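PDB 3BNV: Cj0977 from Campylobacter jejuni, which is of unknown function but is a sigma28-regulated, nonflagellar virulence protein of Campylobacter jejuni with a hot-dog fold. Local coordinates for residues 38-43 with 48-53; 75-80 with 106-111. All coordinates share one frame; numbering follows the deposited sequence.

Contact 1: 38-43 with 48-53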
ATOM      1  N   THR A  38     -13.580   0.179   3.463  1.00 32.29           N
ATOM      2  CA  THR A  38     -14.432  -0.335   4.519  1.00 32.39           C
ATOM      3  C   THR A  38     -14.784  -1.801   4.295  1.00 32.27           C
ATOM      4  O   THR A  38     -15.087  -2.218   3.186  1.00 32.08           O
ATOM      5  CB  THR A  38     -15.730   0.432   4.542  1.00 32.50           C
ATOM      6  OG1 THR A  38     -15.442   1.800   4.840  1.00 34.22           O
ATOM      7  CG2 THR A  38     -16.662  -0.132   5.546  1.00 31.54           C
ATOM      8  N   ILE A  39     -14.732  -2.590   5.358  1.00 32.26           N
ATOM      9  CA  ILE A  39     -15.091  -3.995   5.276  1.00 32.01           C
ATOM     10  C   ILE A  39     -16.602  -4.102   5.313  1.00 32.16           C
ATOM     11  O   ILE A  39     -17.254  -3.501   6.153  1.00 32.22           O
ATOM     12  CB  ILE A  39     -14.505  -4.781   6.436  1.00 31.58           C
ATOM     13  CG1 ILE A  39     -13.034  -4.429   6.616  1.00 31.44           C
ATOM     14  CG2 ILE A  39     -14.671  -6.273   6.210  1.00 31.42           C
ATOM     15  CD1 ILE A  39     -12.159  -4.849   5.446  1.00 30.21           C
ATOM     16  N   ILE A  40     -17.151  -4.892   4.405  1.00 32.33           N
ATOM     17  CA  ILE A  40     -18.553  -4.807   4.017  1.00 32.36           C
ATOM     18  C   ILE A  40     -19.211  -6.176   4.264  1.00 32.41           C
ATOM     19  O   ILE A  40     -20.428  -6.309   4.307  1.00 32.37           O
ATOM     20  CB  ILE A  40     -18.554  -4.410   2.500  1.00 32.29           C
ATOM     21  CG1 ILE A  40     -19.742  -3.627   2.078  1.00 32.73           C
ATOM     22  CG2 ILE A  40     -18.564  -5.597   1.581  1.00 32.56           C
ATOM     23  CD1 ILE A  40     -19.939  -3.844   0.584  1.00 32.64           C
ATOM     24  N   GLU A  41     -18.369  -7.189   4.429  1.00 32.54           N
ATOM     25  CA  GLU A  41     -18.815  -8.535   4.737  1.00 32.98           C
ATOM     26  C   GLU A  41     -17.632  -9.380   5.195  1.00 32.96           C
ATOM     27  O   GLU A  41     -16.504  -9.236   4.692  1.00 32.92           O
ATOM     28  CB  GLU A  41     -19.493  -9.169   3.531  1.00 32.91           C
ATOM     29  CG  GLU A  41     -19.704 -10.643   3.668  1.00 33.45           C
ATOM     30  CD  GLU A  41     -20.644 -11.206   2.617  1.00 35.52           C
ATOM     31  OE1 GLU A  41     -21.065 -12.375   2.807  1.00 36.66           O
ATOM     32  OE2 GLU A  41     -20.968 -10.492   1.621  1.00 35.16           O
ATOM     33  N   ILE A  42     -17.879 -10.230   6.186  1.00 32.95           N
ATOM     34  CA  ILE A  42     -16.845 -11.164   6.624  1.00 33.08           C
ATOM     35  C   ILE A  42     -17.442 -12.481   7.030  1.00 32.99           C
ATOM     36  O   ILE A  42     -18.615 -12.574   7.305  1.00 33.27           O
ATOM     37  CB  ILE A  42     -15.950 -10.650   7.764  1.00 33.17           C
ATOM     38  CG1 ILE A  42     -16.626 -10.823   9.107  1.00 33.23           C
ATOM     39  CG2 ILE A  42     -15.575  -9.206   7.563  1.00 33.52           C
ATOM     40  CD1 ILE A  42     -15.662 -10.524  10.235  1.00 34.63           C
ATOM     41  N   ASP A  43     -16.610 -13.502   7.034  1.00 33.12           N
ATOM     42  CA  ASP A  43     -17.016 -14.860   7.334  1.00 33.23           C
ATOM     43  C   ASP A  43     -15.711 -15.617   7.544  1.00 33.06           C
ATOM     44  O   ASP A  43     -14.607 -15.070   7.354  1.00 32.92           O
ATOM     45  CB  ASP A  43     -17.769 -15.449   6.131  1.00 33.60           C
ATOM     46  CG  ASP A  43     -18.861 -16.473   6.523  1.00 35.77           C
ATOM     47  OD1 ASP A  43     -19.693 -16.786   5.641  1.00 37.55           O
ATOM     48  OD2 ASP A  43     -18.914 -16.966   7.687  1.00 37.61           O
ATOM     49  N   LYS A  48     -15.103  -9.102   2.291  1.00 32.66           N
ATOM     50  CA  LYS A  48     -15.421  -8.260   1.135  1.00 33.08           C
ATOM     51  C   LYS A  48     -15.282  -6.794   1.528  1.00 32.96           C
ATOM     52  O   LYS A  48     -15.719  -6.399   2.607  1.00 33.36           O
ATOM     53  CB  LYS A  48     -16.848  -8.532   0.681  1.00 32.89           C
ATOM     54  CG  LYS A  48     -17.099  -8.319  -0.804  1.00 34.06           C
ATOM     55  CD  LYS A  48     -18.586  -8.541  -1.174  1.00 33.78           C
ATOM     56  CE  LYS A  48     -18.809  -8.559  -2.710  1.00 35.12           C
ATOM     57  NZ  LYS A  48     -20.022  -9.369  -3.167  1.00 34.43           N
ATOM     58  N   SER A  49     -14.654  -5.981   0.690  1.00 32.78           N
ATOM     59  CA  SER A  49     -14.503  -4.566   1.051  1.00 32.80           C
ATOM     60  C   SER A  49     -14.730  -3.631  -0.114  1.00 32.51           C
ATOM     61  O   SER A  49     -14.817  -4.061  -1.258  1.00 32.83           O
ATOM     62  CB  SER A  49     -13.148  -4.302   1.708  1.00 33.01           C
ATOM     63  OG  SER A  49     -12.117  -4.199   0.752  1.00 33.21           O
ATOM     64  N   ILE A  50     -14.872  -2.354   0.174  1.00 32.18           N
ATOM     65  CA  ILE A  50     -14.961  -1.409  -0.910  1.00 32.34           C
ATOM     66  C   ILE A  50     -14.095  -0.203  -0.635  1.00 32.02           C
ATOM     67  O   ILE A  50     -13.983   0.232   0.496  1.00 32.33           O
ATOM     68  CB  ILE A  50     -16.426  -1.017  -1.308  1.00 32.46           C
ATOM     69  CG1 ILE A  50     -16.930   0.102  -0.444  1.00 33.12           C
ATOM     70  CG2 ILE A  50     -17.383  -2.214  -1.388  1.00 32.23           C
ATOM     71  CD1 ILE A  50     -16.687   1.414  -1.131  1.00 34.63           C
ATOM     72  N   LEU A  51     -13.445   0.293  -1.676  1.00 31.86           N
ATOM     73  CA  LEU A  51     -12.621   1.481  -1.576  1.00 31.86           C
ATOM     74  C   LEU A  51     -13.216   2.531  -2.482  1.00 32.02           C
ATOM     75  O   LEU A  51     -13.275   2.341  -3.696  1.00 31.97           O
ATOM     76  CB  LEU A  51     -11.194   1.188  -2.020  1.00 31.73           C
ATOM     77  CG  LEU A  51     -10.170   2.318  -1.978  1.00 32.33           C
ATOM     78  CD1 LEU A  51      -9.777   2.578  -0.549  1.00 33.71           C
ATOM     79  CD2 LEU A  51      -8.911   1.993  -2.784  1.00 31.92           C
ATOM     80  N   ILE A  52     -13.704   3.625  -1.900  1.00 32.11           N
ATOM     81  CA  ILE A  52     -14.092   4.742  -2.742  1.00 32.25           C
ATOM     82  C   ILE A  52     -12.900   5.685  -2.868  1.00 32.32           C
ATOM     83  O   ILE A  52     -12.353   6.162  -1.868  1.00 32.70           O
ATOM     84  CB  ILE A  52     -15.430   5.428  -2.327  1.00 31.75           C
ATOM     85  CG1 ILE A  52     -15.215   6.480  -1.268  1.00 32.65           C
ATOM     86  CG2 ILE A  52     -16.398   4.407  -1.824  1.00 31.01           C
ATOM     87  CD1 ILE A  52     -16.276   6.414  -0.118  1.00 34.51           C
ATOM     88  N   THR A  53     -12.477   5.909  -4.100  1.00 32.11           N
ATOM     89  CA  THR A  53     -11.289   6.711  -4.334  1.00 32.43           C
ATOM     90  C   THR A  53     -11.567   8.175  -4.003  1.00 32.61           C
ATOM     91  O   THR A  53     -12.655   8.673  -4.258  1.00 32.64           O
ATOM     92  CB  THR A  53     -10.792   6.585  -5.783  1.00 32.44           C
ATOM     93  OG1 THR A  53     -11.767   7.127  -6.679  1.00 32.20           O
ATOM     94  CG2 THR A  53     -10.563   5.148  -6.113  1.00 32.29           C
TER

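Contact 2: 75-80 with 106-111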
ATOM      1  N   ASN A  75      -4.551  -5.087   1.407  1.00 32.26           N
ATOM      2  CA  ASN A  75      -3.902  -5.398   2.650  1.00 32.25           C
ATOM      3  C   ASN A  75      -4.948  -5.472   3.778  1.00 32.27           C
ATOM      4  O   ASN A  75      -4.960  -6.389   4.614  1.00 32.62           O
ATOM      5  CB  ASN A  75      -2.837  -4.329   2.877  1.00 32.08           C
ATOM      6  CG  ASN A  75      -2.007  -4.551   4.115  1.00 33.17           C
ATOM      7  OD1 ASN A  75      -2.316  -5.395   4.974  1.00 34.29           O
ATOM      8  ND2 ASN A  75      -0.956  -3.760   4.239  1.00 31.27           N
ATOM      9  N   TYR A  76      -5.865  -4.529   3.780  1.00 32.18           N
ATOM     10  CA  TYR A  76      -6.893  -4.496   4.808  1.00 32.00           C
ATOM     11  C   TYR A  76      -7.863  -5.685   4.677  1.00 31.86           C
ATOM     12  O   TYR A  76      -8.047  -6.446   5.620  1.00 32.33           O
ATOM     13  CB  TYR A  76      -7.561  -3.129   4.777  1.00 31.75           C
ATOM     14  CG  TYR A  76      -8.588  -2.825   5.828  1.00 31.39           C
ATOM     15  CD1 TYR A  76      -9.690  -2.065   5.517  1.00 31.68           C
ATOM     16  CD2 TYR A  76      -8.445  -3.248   7.121  1.00 32.19           C
ATOM     17  CE1 TYR A  76     -10.639  -1.752   6.469  1.00 32.51           C
ATOM     18  CE2 TYR A  76      -9.407  -2.945   8.088  1.00 31.65           C
ATOM     19  CZ  TYR A  76     -10.497  -2.199   7.753  1.00 31.29           C
ATOM     20  OH  TYR A  76     -11.457  -1.879   8.689  1.00 30.84           O
ATOM     21  N   VAL A  77      -8.463  -5.875   3.517  1.00 31.71           N
ATOM     22  CA  VAL A  77      -9.408  -6.978   3.357  1.00 31.64           C
ATOM     23  C   VAL A  77      -8.739  -8.378   3.510  1.00 31.94           C
ATOM     24  O   VAL A  77      -9.360  -9.320   3.991  1.00 32.06           O
ATOM     25  CB  VAL A  77     -10.247  -6.867   2.067  1.00 30.82           C
ATOM     26  CG1 VAL A  77      -9.471  -7.329   0.865  1.00 31.70           C
ATOM     27  CG2 VAL A  77     -11.458  -7.692   2.176  1.00 30.78           C
ATOM     28  N   ALA A  78      -7.476  -8.523   3.131  1.00 32.01           N
ATOM     29  CA  ALA A  78      -6.768  -9.776   3.434  1.00 32.30           C
ATOM     30  C   ALA A  78      -6.755 -10.051   4.928  1.00 32.63           C
ATOM     31  O   ALA A  78      -7.066 -11.154   5.377  1.00 32.71           O
ATOM     32  CB  ALA A  78      -5.335  -9.741   2.938  1.00 32.08           C
ATOM     33  N   GLN A  79      -6.365  -9.058   5.716  1.00 32.74           N
ATOM     34  CA  GLN A  79      -6.355  -9.266   7.147  1.00 32.87           C
ATOM     35  C   GLN A  79      -7.751  -9.492   7.677  1.00 32.76           C
ATOM     36  O   GLN A  79      -7.934 -10.288   8.573  1.00 33.22           O
ATOM     37  CB  GLN A  79      -5.690  -8.116   7.881  1.00 33.02           C
ATOM     38  CG  GLN A  79      -4.216  -7.950   7.557  1.00 34.31           C
ATOM     39  CD  GLN A  79      -3.508  -7.169   8.623  1.00 36.96           C
ATOM     40  OE1 GLN A  79      -3.339  -7.656   9.732  1.00 40.71           O
ATOM     41  NE2 GLN A  79      -3.110  -5.949   8.317  1.00 36.36           N
ATOM     42  N   ALA A  80      -8.758  -8.834   7.111  1.00 32.77           N
ATOM     43  CA  ALA A  80     -10.111  -9.059   7.598  1.00 32.39           C
ATOM     44  C   ALA A  80     -10.589 -10.489   7.349  1.00 32.46           C
ATOM     45  O   ALA A  80     -11.423 -10.999   8.086  1.00 32.71           O
ATOM     46  CB  ALA A  80     -11.044  -8.090   7.003  1.00 32.76           C
ATOM     47  N   LEU A 106     -13.631   0.730  -5.970  1.00 32.17           N
ATOM     48  CA  LEU A 106     -13.056  -0.579  -6.098  1.00 32.01           C
ATOM     49  C   LEU A 106     -13.771  -1.555  -5.173  1.00 32.31           C
ATOM     50  O   LEU A 106     -14.043  -1.254  -4.001  1.00 32.24           O
ATOM     51  CB  LEU A 106     -11.596  -0.492  -5.717  1.00 32.01           C
ATOM     52  CG  LEU A 106     -10.753  -1.756  -5.721  1.00 32.34           C
ATOM     53  CD1 LEU A 106     -10.515  -2.216  -7.150  1.00 31.57           C
ATOM     54  CD2 LEU A 106      -9.447  -1.420  -5.041  1.00 31.25           C
ATOM     55  N   GLU A 107     -14.093  -2.725  -5.710  1.00 32.39           N
ATOM     56  CA  GLU A 107     -14.738  -3.772  -4.936  1.00 32.56           C
ATOM     57  C   GLU A 107     -13.747  -4.944  -4.730  1.00 32.38           C
ATOM     58  O   GLU A 107     -13.331  -5.583  -5.681  1.00 32.52           O
ATOM     59  CB  GLU A 107     -16.009  -4.207  -5.657  1.00 31.51           C
ATOM     60  CG  GLU A 107     -16.986  -3.083  -5.811  1.00 31.66           C
ATOM     61  CD  GLU A 107     -18.301  -3.481  -6.520  1.00 34.06           C
ATOM     62  OE1 GLU A 107     -18.569  -2.897  -7.629  1.00 31.69           O
ATOM     63  OE2 GLU A 107     -19.046  -4.367  -5.954  1.00 33.31           O
ATOM     64  N   LEU A 108     -13.346  -5.200  -3.488  1.00 32.31           N
ATOM     65  CA  LEU A 108     -12.373  -6.257  -3.220  1.00 32.17           C
ATOM     66  C   LEU A 108     -13.001  -7.492  -2.559  1.00 32.02           C
ATOM     67  O   LEU A 108     -13.883  -7.371  -1.723  1.00 31.94           O
ATOM     68  CB  LEU A 108     -11.221  -5.718  -2.368  1.00 31.63           C
ATOM     69  CG  LEU A 108     -10.565  -4.428  -2.868  1.00 32.53           C
ATOM     70  CD1 LEU A 108     -11.283  -3.150  -2.421  1.00 31.85           C
ATOM     71  CD2 LEU A 108      -9.111  -4.351  -2.442  1.00 33.26           C
ATOM     72  N   GLU A 109     -12.554  -8.675  -2.958  1.00 32.09           N
ATOM     73  CA  GLU A 109     -12.905  -9.902  -2.252  1.00 32.89           C
ATOM     74  C   GLU A 109     -11.638 -10.633  -1.869  1.00 32.78           C
ATOM     75  O   GLU A 109     -10.693 -10.692  -2.658  1.00 33.03           O
ATOM     76  CB  GLU A 109     -13.762 -10.833  -3.094  1.00 32.71           C
ATOM     77  CG  GLU A 109     -15.079 -10.266  -3.446  1.00 34.90           C
ATOM     78  CD  GLU A 109     -15.919 -11.226  -4.256  1.00 37.84           C
ATOM     79  OE1 GLU A 109     -16.651 -10.744  -5.159  1.00 40.14           O
ATOM     80  OE2 GLU A 109     -15.861 -12.454  -3.998  1.00 38.33           O
ATOM     81  N   ALA A 110     -11.627 -11.200  -0.671  1.00 32.65           N
ATOM     82  CA  ALA A 110     -10.460 -11.939  -0.171  1.00 32.52           C
ATOM     83  C   ALA A 110     -10.849 -13.330   0.284  1.00 32.58           C
ATOM     84  O   ALA A 110     -11.845 -13.497   0.984  1.00 32.86           O
ATOM     85  CB  ALA A 110      -9.815 -11.172   0.985  1.00 32.51           C
ATOM     86  N   HIS A 111     -10.073 -14.330  -0.110  1.00 32.77           N
ATOM     87  CA  HIS A 111     -10.342 -15.714   0.288  1.00 32.54           C
ATOM     88  C   HIS A 111      -9.049 -16.301   0.795  1.00 32.87           C
ATOM     89  O   HIS A 111      -8.037 -16.287   0.080  1.00 33.00           O
ATOM     90  CB  HIS A 111     -10.808 -16.530  -0.891  1.00 32.26           C
ATOM     91  CG  HIS A 111     -12.066 -16.035  -1.520  1.00 32.54           C
ATOM     92  ND1 HIS A 111     -13.306 -16.552  -1.206  1.00 32.88           N
ATOM     93  CD2 HIS A 111     -12.277 -15.099  -2.474  1.00 32.58           C
ATOM     94  CE1 HIS A 111     -14.231 -15.937  -1.923  1.00 33.48           C
ATOM     95  NE2 HIS A 111     -13.630 -15.064  -2.715  1.00 33.64           N
TER

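Contact 1: 38-43 with 48-53
K48, I40 and I50 bury the most surface in this antiparallel hairpin. The K48 chain is extended, and its CB, CG and CD all run past the CG2 methyl of I40. The closest approach is 3.5 Å, from I40 CG2 to K48 CB. I40 CG1 lies roughly anti to the backbone N (chi1 -151°), and with an extended chi2 I40 CD1 comes 3.6 Å from I50 CG2. I40 thus bridges K48 and I50.

A classic beta bulge sets two residues, I40 and E41, opposite the single residue K48. I40 N donates to K48 O at 2.7 Å, and E41 N adds a weak bond to the same oxygen. K48 N returns a bond to E41 O at 2.8 Å. Beyond the bulge, T38 and I50 form a hydrogen-bonded pair with two bonds. The charged ends of E41 and K48 do not touch: E41 OE2 and K48 NZ are 5.0 Å apart.

I39 and S49 point to the other face, where I39 packs on Y76 and A80 of helix 67-82. I40 touches A13. Strand 38-43 is outermost in the sheet within this chain, and strand 46-52 pairs on its other edge with antiparallel strand 105-112.

Contact 2: 75-80 with 106-111
A110 places its CB methyl over one face of the peptide group that joins V77 to A78. A110 CB is 3.6 Å from V77 O and 4.1 Å from A78 N. No side-chain ring or amide takes part between the segments. The ring of H111 belongs to the other side of the strand, where it meets the ring of Y46 with the planes at about 55°.

V77 projects onto the strand, with its CG1 between the backbone N and the carbonyl carbon (chi1 80°). V77 CG1 then reaches A110 CB at 3.9 Å and L108 CB at 4.0 Å. The small A110 side chain is consistent with the close approach of the helix backbone; A78 CA and A110 CA are 5.6 Å apart. No hydrogen bond crosses; the contact is van der Waals packing of side chains and of the A110 methyl on the helix backbone.

V125 and V123 of strand 120-129 extend the same apolar surface under V77 and A78. On the helix, N75, Y76 and Q79 pack on F66 of the second subunit. A long central helix wrapped by a curved antiparallel sheet is the hallmark of the hot-dog fold, here with helix 67-82 lying on the sheet.

Contacts 1 and 2 share one sheet, and their centres are 7 Å apart. Strand 46-52 of contact 1 lies beside strand 105-112 of contact 2. Probable backbone hydrogen bonds join them, S49 N to L108 O at 2.9 Å and L51 O to L106 N at 2.8 Å. The helix of contact 2 also reaches contact 1 directly: S49 OG packs 3.5 Å from V77 CB. V77 therefore lies against both strands. Along the chain, the hairpin of contact 1 is complete before helix 67-82 begins. Contact 1 includes strand 38-43, outermost in the sheet within this chain, while contact 2 lies near the centre of the chain. Neither contact can be tied to an established active site.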